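Local coordinates for chorismate mutase and shikimate 5-dehydrogenase fusion protein (PDB 3FBT) that probably catalyses the reversible NADPH-linked reduction of 3-dehydroshikimate to shikimate through its shikimate dehydrogenase part, which is joined to chorismate mutase in the natural protein, at residues Ser209-Leu221 against Val231-Gln243. Sequence-based numbering, arbitrary orientation.
Sequences SAVDLIYNPVETL and VKAVNGLYMLVSQ
Strands 209-212 and 232-234 pair in parallel at one edge of the Rossmann-type sheet, in the dinucleotide-binding half of the shikimate dehydrogenase part. They belong to a beta-alpha-beta unit whose connection is helix 221-228. Ala210 lies at the centre of the pairing: its N donates to Lys232 O at 2.7 Å, and its O accepts from Val234 N. Asp212 N then bonds Val234 O. On the other side of strand 209-212, backbone bonds to Ile182 and Asn184 continue the sheet.

Past the strands, the two segments stay bonded through their loops. Gly236 N donates to Ile214 O at 2.9 Å, approaching from above the carbonyl plane. The amide of Asn235 has two tasks. With CG between the backbone N and the carbonyl carbon (chi1 69°), the amide lies where OD1 can accept from Leu237 N in an Asx turn. ND2 reaches across to Val218 O at 2.8 Å. That bond is nearly straight (173°), lies in the amide plane and uses a carbonyl lone pair.

Asp212 forms a second Asx turn, with OD1 accepting from Ile214 N and also from Asn184 ND2. OD2 takes the hydroxyl of Thr220, the N-cap of helix 221-228. One water donates to both Leu213 O and Gly236 O.

From the start of helix 237-252, Leu240 CD2 sits over one face of the Tyr215 ring, 3.6 Å from its centroid, in a CH-pi contact. Leu213 CG meets Met239 SD at 3.7 Å.

Leu213 and Gly236 are predicted to bind NADP(+), and Tyr215 shikimate. The bonds at Gly236 and Asn235 and the packing on Tyr215 tie the loop that follows strand 209-212 to the start of helix 237-252, consistent with the predicted cofactor and substrate residues being held close together.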
loop_
_atom_site.group_PDB
_atom_site.type_symbol
_atom_site.label_atom_id
_atom_site.label_comp_id
_atom_site.label_asym_id
_atom_site.label_seq_id
_atom_site.Cartn_x
_atom_site.Cartn_y
_atom_site.Cartn_z
ATOM N N SER A 209 31.367 25.443 -14.793
ATOM C CA SER A 209 30.015 24.996 -14.381
ATOM C C SER A 209 29.952 24.484 -12.919
ATOM O O SER A 209 30.805 23.713 -12.495
ATOM C CB SER A 209 29.591 23.880 -15.272
ATOM O OG SER A 209 29.284 24.403 -16.515
ATOM N N ALA A 210 28.942 24.916 -12.165
ATOM C CA ALA A 210 28.747 24.470 -10.843
ATOM C C ALA A 210 27.459 23.656 -10.869
ATOM O O ALA A 210 26.460 24.231 -11.269
ATOM C CB ALA A 210 28.554 25.674 -9.938
ATOM N N VAL A 211 27.476 22.374 -10.444
ATOM C CA VAL A 211 26.272 21.504 -10.303
ATOM C C VAL A 211 26.081 21.116 -8.800
ATOM O O VAL A 211 26.940 20.445 -8.220
ATOM C CB VAL A 211 26.387 20.164 -11.148
ATOM C CG1 VAL A 211 25.032 19.278 -11.131
ATOM C CG2 VAL A 211 26.785 20.416 -12.592
ATOM N N ASP A 212 25.001 21.538 -8.168
ATOM C CA ASP A 212 24.660 21.043 -6.834
ATOM C C ASP A 212 23.527 20.006 -6.918
ATOM O O ASP A 212 22.516 20.242 -7.545
ATOM C CB ASP A 212 24.183 22.172 -5.945
ATOM C CG ASP A 212 24.379 21.853 -4.461
ATOM O OD1 ASP A 212 24.386 20.652 -4.128
ATOM O OD2 ASP A 212 24.590 22.801 -3.632
ATOM N N LEU A 213 23.677 18.857 -6.286
ATOM C CA LEU A 213 22.583 17.863 -6.307
ATOM C C LEU A 213 21.483 18.211 -5.308
ATOM O O LEU A 213 20.416 17.611 -5.326
ATOM C CB LEU A 213 23.073 16.444 -6.026
ATOM C CG LEU A 213 23.545 15.513 -7.106
ATOM C CD1 LEU A 213 24.672 16.171 -7.911
ATOM C CD2 LEU A 213 24.024 14.353 -6.330
ATOM N N ILE A 214 21.749 19.165 -4.429
ATOM C CA ILE A 214 20.722 19.800 -3.632
ATOM C C ILE A 214 19.752 20.648 -4.469
ATOM O O ILE A 214 20.188 21.410 -5.368
ATOM C CB ILE A 214 21.402 20.718 -2.649
ATOM C CG1 ILE A 214 22.347 19.863 -1.764
ATOM C CG2 ILE A 214 20.317 21.584 -1.867
ATOM C CD1 ILE A 214 23.364 20.697 -0.946
ATOM N N TYR A 215 18.444 20.536 -4.166
ATOM C CA TYR A 215 17.363 21.253 -4.915
ATOM C C TYR A 215 16.520 22.079 -3.950
ATOM O O TYR A 215 15.629 22.832 -4.350
ATOM C CB TYR A 215 16.397 20.263 -5.645
ATOM C CG TYR A 215 15.848 19.173 -4.739
ATOM C CD1 TYR A 215 14.756 19.404 -3.879
ATOM C CD2 TYR A 215 16.458 17.945 -4.696
ATOM C CE1 TYR A 215 14.289 18.383 -3.002
ATOM C CE2 TYR A 215 16.023 16.957 -3.861
ATOM C CZ TYR A 215 14.948 17.171 -3.034
ATOM O OH TYR A 215 14.611 16.129 -2.233
ATOM N N ASN A 216 16.720 21.886 -2.661
ATOM C CA ASN A 216 16.071 22.767 -1.720
ATOM C C ASN A 216 17.093 23.044 -0.674
ATOM O O ASN A 216 17.479 22.108 0.035
ATOM C CB ASN A 216 14.898 22.060 -1.062
ATOM C CG ASN A 216 14.166 22.954 -0.093
ATOM O OD1 ASN A 216 14.369 24.176 -0.082
ATOM N ND2 ASN A 216 13.310 22.360 0.737
ATOM N N PRO A 217 17.557 24.307 -0.575
ATOM C CA PRO A 217 17.063 25.491 -1.316
ATOM C C PRO A 217 17.412 25.498 -2.787
ATOM O O PRO A 217 18.333 24.755 -3.215
ATOM C CB PRO A 217 17.721 26.687 -0.583
ATOM C CG PRO A 217 18.857 26.085 0.211
ATOM C CD PRO A 217 18.508 24.660 0.492
ATOM N N VAL A 218 16.675 26.268 -3.594
ATOM C CA VAL A 218 16.916 26.204 -5.049
ATOM C C VAL A 218 18.243 26.863 -5.430
ATOM O O VAL A 218 18.816 26.591 -6.479
ATOM C CB VAL A 218 15.756 26.751 -5.952
ATOM C CG1 VAL A 218 14.581 25.750 -5.995
ATOM C CG2 VAL A 218 15.309 28.103 -5.494
ATOM N N GLU A 219 18.716 27.720 -4.550
ATOM C CA GLU A 219 20.052 28.283 -4.652
ATOM C C GLU A 219 20.724 28.109 -3.305
ATOM O O GLU A 219 20.368 28.768 -2.331
ATOM C CB GLU A 219 19.993 29.769 -4.995
ATOM C CG GLU A 219 21.366 30.369 -5.313
ATOM C CD GLU A 219 21.381 31.887 -5.345
ATOM O OE1 GLU A 219 21.179 32.544 -4.282
ATOM O OE2 GLU A 219 21.618 32.414 -6.443
ATOM N N THR A 220 21.659 27.161 -3.245
ATOM C CA THR A 220 22.567 27.037 -2.140
ATOM C C THR A 220 23.633 28.194 -2.125
ATOM O O THR A 220 23.954 28.779 -3.160
ATOM C CB THR A 220 23.299 25.691 -2.222
ATOM O OG1 THR A 220 23.947 25.574 -3.491
ATOM C CG2 THR A 220 22.327 24.479 -2.065
ATOM N N LEU A 221 24.199 28.491 -0.964
ATOM C CA LEU A 221 25.406 29.322 -0.899
ATOM C C LEU A 221 26.358 28.895 -2.011
ATOM O O LEU A 221 26.837 29.710 -2.812
ATOM C CB LEU A 221 26.077 29.192 0.478
ATOM C CG LEU A 221 27.173 30.212 0.847
ATOM C CD1 LEU A 221 26.666 31.674 0.665
ATOM C CD2 LEU A 221 27.669 29.992 2.270
ATOM N N VAL A 231 29.825 31.733 -13.230
ATOM C CA VAL A 231 29.829 30.277 -13.519
ATOM C C VAL A 231 28.396 29.727 -13.703
ATOM O O VAL A 231 27.539 29.973 -12.859
ATOM C CB VAL A 231 30.570 29.411 -12.385
ATOM C CG1 VAL A 231 30.826 27.988 -12.882
ATOM C CG2 VAL A 231 31.874 30.044 -11.956
ATOM N N LYS A 232 28.145 28.992 -14.786
ATOM C CA LYS A 232 26.818 28.380 -14.951
ATOM C C LYS A 232 26.446 27.549 -13.723
ATOM O O LYS A 232 27.235 26.698 -13.241
ATOM C CB LYS A 232 26.750 27.485 -16.179
ATOM C CG LYS A 232 25.407 26.719 -16.199
ATOM C CD LYS A 232 25.028 26.183 -17.540
ATOM C CE LYS A 232 26.199 25.514 -18.215
ATOM N NZ LYS A 232 25.834 25.234 -19.656
ATOM N N ALA A 233 25.243 27.789 -13.211
ATOM C CA ALA A 233 24.820 27.194 -11.975
ATOM C C ALA A 233 23.625 26.278 -12.237
ATOM O O ALA A 233 22.663 26.709 -12.880
ATOM C CB ALA A 233 24.446 28.303 -10.967
ATOM N N VAL A 234 23.677 25.035 -11.740
ATOM C CA VAL A 234 22.552 24.070 -11.848
ATOM C C VAL A 234 22.247 23.419 -10.481
ATOM O O VAL A 234 23.158 22.801 -9.893
ATOM C CB VAL A 234 22.939 22.926 -12.751
ATOM C CG1 VAL A 234 21.698 22.212 -13.283
ATOM C CG2 VAL A 234 23.815 23.433 -13.897
ATOM N N ASN A 235 21.011 23.552 -9.966
ATOM C CA ASN A 235 20.594 22.803 -8.734
ATOM C C ASN A 235 19.997 21.423 -9.091
ATOM O O ASN A 235 19.909 21.112 -10.237
ATOM C CB ASN A 235 19.617 23.574 -7.885
ATOM C CG ASN A 235 18.241 23.715 -8.548
ATOM O OD1 ASN A 235 17.813 22.852 -9.315
ATOM N ND2 ASN A 235 17.569 24.828 -8.283
ATOM N N GLY A 236 19.613 20.575 -8.127
ATOM C CA GLY A 236 19.357 19.191 -8.505
ATOM C C GLY A 236 17.918 18.844 -8.794
ATOM O O GLY A 236 17.578 17.675 -8.771
ATOM N N LEU A 237 17.069 19.839 -9.027
ATOM C CA LEU A 237 15.640 19.587 -9.244
ATOM C C LEU A 237 15.330 18.721 -10.463
ATOM O O LEU A 237 14.555 17.751 -10.377
ATOM C CB LEU A 237 14.851 20.877 -9.262
ATOM C CG LEU A 237 13.339 20.791 -9.259
ATOM C CD1 LEU A 237 12.819 19.779 -8.172
ATOM C CD2 LEU A 237 12.858 22.222 -8.976
ATOM N N TYR A 238 16.001 18.989 -11.577
ATOM C CA TYR A 238 15.751 18.208 -12.740
ATOM C C TYR A 238 16.155 16.744 -12.525
ATOM O O TYR A 238 15.562 15.831 -13.083
ATOM C CB TYR A 238 16.458 18.806 -13.957
ATOM C CG TYR A 238 15.789 18.367 -15.219
ATOM C CD1 TYR A 238 14.587 18.946 -15.626
ATOM C CD2 TYR A 238 16.322 17.346 -15.971
ATOM C CE1 TYR A 238 13.929 18.485 -16.760
ATOM C CE2 TYR A 238 15.690 16.890 -17.136
ATOM C CZ TYR A 238 14.498 17.467 -17.511
ATOM O OH TYR A 238 13.882 17.005 -18.682
ATOM N N MET A 239 17.202 16.509 -11.741
ATOM C CA MET A 239 17.619 15.177 -11.455
ATOM C C MET A 239 16.522 14.466 -10.625
ATOM O O MET A 239 16.165 13.374 -10.934
ATOM C CB MET A 239 18.965 15.193 -10.678
ATOM C CG MET A 239 19.486 13.768 -10.274
ATOM S SD MET A 239 21.166 13.887 -9.483
ATOM C CE MET A 239 21.492 12.205 -8.991
ATOM N N LEU A 240 16.043 15.085 -9.554
ATOM C CA LEU A 240 14.997 14.512 -8.750
ATOM C C LEU A 240 13.787 14.138 -9.608
ATOM O O LEU A 240 13.259 13.040 -9.481
ATOM C CB LEU A 240 14.571 15.502 -7.686
ATOM C CG LEU A 240 13.533 14.978 -6.677
ATOM C CD1 LEU A 240 14.147 13.886 -5.752
ATOM C CD2 LEU A 240 13.080 16.216 -5.857
ATOM N N VAL A 241 13.349 15.046 -10.487
ATOM C CA VAL A 241 12.175 14.802 -11.295
ATOM C C VAL A 241 12.441 13.759 -12.276
ATOM O O VAL A 241 11.609 12.866 -12.462
ATOM C CB VAL A 241 11.622 16.098 -11.950
ATOM C CG1 VAL A 241 10.550 15.762 -12.975
ATOM C CG2 VAL A 241 11.065 16.961 -10.847
ATOM N N SER A 242 13.632 13.739 -12.851
ATOM C CA SER A 242 13.974 12.658 -13.819
ATOM C C SER A 242 14.203 11.305 -13.222
ATOM O O SER A 242 13.940 10.279 -13.853
ATOM C CB SER A 242 15.248 13.018 -14.622
ATOM O OG SER A 242 14.992 14.270 -15.237
ATOM N N GLN A 243 14.855 11.266 -12.067
ATOM C CA GLN A 243 14.993 9.991 -11.398
ATOM C C GLN A 243 13.611 9.424 -11.070
ATOM O O GLN A 243 13.398 8.270 -11.217
ATOM C CB GLN A 243 15.893 10.075 -10.156
ATOM C CG GLN A 243 16.097 8.776 -9.459
ATOM C CD GLN A 243 15.096 8.598 -8.279
ATOM O OE1 GLN A 243 14.200 7.709 -8.289
ATOM N NE2 GLN A 243 15.276 9.415 -7.258
HETATM O O HOH W 1 18.804 15.907 -6.867
#